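Local coordinates for protein Two-component response regulator, LuxR family (Aurantimonas sp., PDB 3CZ5) that probably acts as a DNA-binding response regulator of a two-component system, its receiver domain, the part described here, taking up the phosphoryl signal, at residues E36-D39 with A40-Y44; Y105-K108 with S109-P112. All coordinates share one frame; numbering follows the deposited sequence.

Contact 1. Residues E36-D39 with A40-Y44; sequences EAAD and AGEAY
Glu42 reaches back from the first turn of helix 40-48 to the chain that leads into it. Glu42 CB lies 3.3 Å from Asp39 OD1, the oxygen that caps the helix. CG stands anti to the backbone N (chi1 -168°) and the chain continues extended, which carries the carboxylate past Ala37 CB, 4.2 Å from Glu42 CG. Glu42 CD comes to 3.8 Å from Ala37 CA. At the tip, Glu42 OE1 accepts a hydrogen bond from Ala38 N (2.7 Å from N to OE1), the donor standing 55° out of the carboxylate plane, while OE2 approaches the carbonyl oxygen of Glu36 without a bond. Cut back to alanine, this position would probably leave the Ala38 amide without its carboxylate acceptor and remove one neighbour of the Ala37 methyl. Asp39 is the N-cap: its OD1 takes Glu42 N at 2.8 Å, nearly straight at the hydrogen (167°), so backbone and side chain of Glu42 are both bonded to the approach. On the inner side, Ala37 CB packs 4.2 Å from Ala43 CB. Both methyls touch Val11 of strand 6-11, which places the junction where edge strand 31-37 passes into helix 40-48 against the neighbouring strand.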
loop_
_atom_site.group_PDB
_atom_site.type_symbol
_atom_site.label_atom_id
_atom_site.label_comp_id
_atom_site.label_asym_id
_atom_site.label_seq_id
_atom_site.Cartn_x
_atom_site.Cartn_y
_atom_site.Cartn_z
ATOM N N GLU A 36 0.062 -4.531 12.857
ATOM C CA GLU A 36 1.206 -4.830 12.013
ATOM C C GLU A 36 1.282 -6.326 11.570
ATOM O O GLU A 36 1.252 -7.263 12.403
ATOM C CB GLU A 36 2.459 -4.431 12.731
ATOM C CG GLU A 36 2.640 -3.003 12.784
ATOM C CD GLU A 36 3.974 -2.702 13.361
ATOM O OE1 GLU A 36 4.550 -3.668 13.920
ATOM O OE2 GLU A 36 4.435 -1.537 13.273
ATOM N N ALA A 37 1.379 -6.569 10.269
ATOM C CA ALA A 37 1.407 -7.967 9.751
ATOM C C ALA A 37 2.706 -8.281 9.033
ATOM O O ALA A 37 3.385 -7.401 8.537
ATOM C CB ALA A 37 0.214 -8.248 8.837
ATOM N N ALA A 38 3.071 -9.547 8.970
ATOM C CA ALA A 38 4.380 -9.886 8.398
ATOM C C ALA A 38 4.285 -10.695 7.154
ATOM O O ALA A 38 5.331 -11.016 6.633
ATOM C CB ALA A 38 5.152 -10.682 9.387
ATOM N N ASP A 39 3.083 -11.147 6.764
ATOM C CA ASP A 39 2.836 -11.819 5.484
ATOM C C ASP A 39 1.380 -11.732 5.134
ATOM O O ASP A 39 0.583 -11.190 5.890
ATOM C CB ASP A 39 3.135 -13.282 5.614
ATOM C CG ASP A 39 2.409 -13.899 6.810
ATOM O OD1 ASP A 39 1.160 -13.781 6.927
ATOM O OD2 ASP A 39 3.098 -14.537 7.622
ATOM N N ALA A 40 1.014 -12.348 4.017
ATOM C CA ALA A 40 -0.333 -12.197 3.489
ATOM C C ALA A 40 -1.375 -12.802 4.392
ATOM O O ALA A 40 -2.484 -12.249 4.529
ATOM C CB ALA A 40 -0.431 -12.809 2.112
ATOM N N GLY A 41 -1.054 -13.968 4.960
ATOM C CA GLY A 41 -2.047 -14.694 5.727
ATOM C C GLY A 41 -2.538 -13.841 6.881
ATOM O O GLY A 41 -3.765 -13.580 7.023
ATOM N N GLU A 42 -1.551 -13.425 7.705
ATOM C CA GLU A 42 -1.731 -12.634 8.903
ATOM C C GLU A 42 -2.439 -11.344 8.465
ATOM O O GLU A 42 -3.220 -10.744 9.183
ATOM C CB GLU A 42 -0.362 -12.404 9.522
ATOM C CG GLU A 42 -0.264 -11.823 10.961
ATOM C CD GLU A 42 1.238 -11.397 11.383
ATOM O OE1 GLU A 42 2.182 -11.535 10.517
ATOM O OE2 GLU A 42 1.450 -10.901 12.556
ATOM N N ALA A 43 -2.256 -10.958 7.235
ATOM C CA ALA A 43 -2.886 -9.722 6.797
ATOM C C ALA A 43 -4.408 -9.860 6.646
ATOM O O ALA A 43 -5.187 -9.137 7.241
ATOM C CB ALA A 43 -2.242 -9.243 5.517
ATOM N N TYR A 44 -4.815 -10.793 5.819
ATOM C CA TYR A 44 -6.197 -11.178 5.706
ATOM C C TYR A 44 -6.884 -11.345 7.083
ATOM O O TYR A 44 -8.017 -10.932 7.283
ATOM C CB TYR A 44 -6.240 -12.501 4.956
ATOM C CG TYR A 44 -7.625 -12.795 4.507
ATOM C CD1 TYR A 44 -8.363 -11.817 3.836
ATOM C CD2 TYR A 44 -8.232 -14.025 4.778
ATOM C CE1 TYR A 44 -9.641 -12.055 3.424
ATOM C CE2 TYR A 44 -9.512 -14.261 4.361
ATOM C CZ TYR A 44 -10.192 -13.268 3.687
ATOM O OH TYR A 44 -11.454 -13.519 3.293
#

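Contact 2. Residues Y105-K108 with S109-P112; sequences YVTK and SSDP. With PO4 (phosphate ion), chain E.
Thr107 and Ser110 form the close-packed side of a type I beta turn, their hydroxyls facing each other at the end of strand 104-107. Thr107 OG1 and Ser110 OG are hydrogen-bonded at a modelled 2.4 Å; at 2.7 Å resolution so short a length carries no weight, and either hydroxyl could be the donor. The turn itself is closed by Ser110 N, which donates to Thr107 O at 2.9 Å with an angle of 152° at the hydrogen, from above the carbonyl plane. Asp132 is hydrogen-bonded to both hydroxyls, OD1 to Thr107 OG1 and OD2 to Ser110 OG, tying this face of the turn to helix 131-142; the hydroxyls have one proton each for these three bonds, and the coordinates do not place them.

The receiver domain has the CheY-like fold, in which a lysine just beyond the fifth strand reaches the phosphorylation site, and Lys108 occupies that position. With CG anti to the carbonyl carbon (chi1 -83°) and the chain extended as far as CE, Lys108 carries its amine away from the turn to the phosphate. Lys108 NZ makes a salt bridge with Asp58, the predicted phosphorylation site, and donates to phosphate O2 at 2.7 Å. The ion, probably from the crystallisation liquor, is also hydrogen-bonded to Thr86 OG1 and the amides of Leu59 and Thr60, consistent with a phosphoryl-binding pocket.

The other side is looser: at the exposed corner, Ser109 OG stays 4.4 Å from Thr107 OG1.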
loop_
_atom_site.group_PDB
_atom_site.type_symbol
_atom_site.label_atom_id
_atom_site.label_comp_id
_atom_site.label_asym_id
_atom_site.label_seq_id
_atom_site.Cartn_x
_atom_site.Cartn_y
_atom_site.Cartn_z
ATOM N N TYR A 105 0.155 2.895 -5.653
ATOM C CA TYR A 105 1.360 2.065 -5.762
ATOM C C TYR A 105 2.463 3.048 -5.635
ATOM O O TYR A 105 2.608 3.922 -6.507
ATOM C CB TYR A 105 1.411 1.401 -7.096
ATOM C CG TYR A 105 2.520 0.472 -7.260
ATOM C CD1 TYR A 105 2.320 -0.892 -7.293
ATOM C CD2 TYR A 105 3.785 0.938 -7.365
ATOM C CE1 TYR A 105 3.374 -1.758 -7.447
ATOM C CE2 TYR A 105 4.863 0.076 -7.522
ATOM C CZ TYR A 105 4.656 -1.265 -7.571
ATOM O OH TYR A 105 5.775 -2.079 -7.754
ATOM N N VAL A 106 3.202 2.958 -4.513
ATOM C CA VAL A 106 4.221 3.969 -4.181
ATOM C C VAL A 106 5.598 3.329 -4.034
ATOM O O VAL A 106 5.665 2.193 -3.604
ATOM C CB VAL A 106 3.852 4.654 -2.916
ATOM C CG1 VAL A 106 5.062 5.158 -2.251
ATOM C CG2 VAL A 106 2.869 5.814 -3.234
ATOM N N THR A 107 6.687 3.985 -4.435
ATOM C CA THR A 107 7.986 3.333 -4.326
ATOM C C THR A 107 8.816 3.809 -3.123
ATOM O O THR A 107 8.834 4.960 -2.759
ATOM C CB THR A 107 8.848 3.420 -5.572
ATOM O OG1 THR A 107 9.266 4.780 -5.804
ATOM C CG2 THR A 107 8.085 2.880 -6.708
ATOM N N LYS A 108 9.507 2.867 -2.509
ATOM C CA LYS A 108 10.200 3.091 -1.283
ATOM C C LYS A 108 11.421 3.996 -1.420
ATOM O O LYS A 108 11.896 4.513 -0.420
ATOM C CB LYS A 108 10.600 1.764 -0.683
ATOM C CG LYS A 108 9.476 1.149 0.094
ATOM C CD LYS A 108 9.844 -0.158 0.774
ATOM C CE LYS A 108 8.786 -0.427 1.788
ATOM N NZ LYS A 108 8.576 -1.840 1.852
ATOM N N SER A 109 11.923 4.211 -2.629
ATOM C CA SER A 109 12.985 5.177 -2.775
ATOM C C SER A 109 12.453 6.459 -3.342
ATOM O O SER A 109 13.228 7.217 -3.930
ATOM C CB SER A 109 14.072 4.655 -3.697
ATOM O OG SER A 109 13.506 3.925 -4.789
ATOM N N SER A 110 11.156 6.713 -3.190
ATOM C CA SER A 110 10.651 8.009 -3.619
ATOM C C SER A 110 10.909 8.945 -2.476
ATOM O O SER A 110 11.455 8.527 -1.466
ATOM C CB SER A 110 9.162 7.969 -3.952
ATOM O OG SER A 110 8.844 6.984 -4.952
ATOM N N ASP A 111 10.561 10.215 -2.580
ATOM C CA ASP A 111 10.861 11.022 -1.422
ATOM C C ASP A 111 10.050 10.459 -0.243
ATOM O O ASP A 111 8.871 10.227 -0.368
ATOM C CB ASP A 111 10.557 12.495 -1.646
ATOM C CG ASP A 111 10.953 13.341 -0.425
ATOM O OD1 ASP A 111 11.827 14.235 -0.604
ATOM O OD2 ASP A 111 10.435 13.072 0.713
ATOM N N PRO A 112 10.677 10.223 0.922
ATOM C CA PRO A 112 9.868 9.746 2.057
ATOM C C PRO A 112 8.402 10.262 2.173
ATOM O O PRO A 112 7.496 9.422 2.416
ATOM C CB PRO A 112 10.721 10.155 3.267
ATOM C CG PRO A 112 12.126 10.464 2.701
ATOM C CD PRO A 112 12.111 10.118 1.239
HETATM P P PO4 E . 9.173 -4.798 -1.027
HETATM O O1 PO4 E . 10.372 -4.906 -1.903
HETATM O O2 PO4 E . 9.157 -3.649 -0.043
HETATM O O3 PO4 E . 7.917 -4.788 -1.851
HETATM O O4 PO4 E . 9.334 -6.167 -0.418
#

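Following the chain from the N terminus, contact 1 comes first, joining the end of strand 31-37 to the start of helix 40-48. It closes before contact 2 opens, so the two are in series and neither nests in nor crosses the other. Between them run strand 54-57, helix 66-76, strand 82-86 and helix 91-99; contact 2 then turns the chain out of strand 104-107 into the loop before helix 114-122. Both begin on strands of the same parallel sheet, one at its edge and the other next to the opposite edge strand. The centres of contact 1 and contact 2 are about 21 Å apart. Their nearest atoms stay about 10 Å apart, and they lie on opposite sides of the middle of the chain.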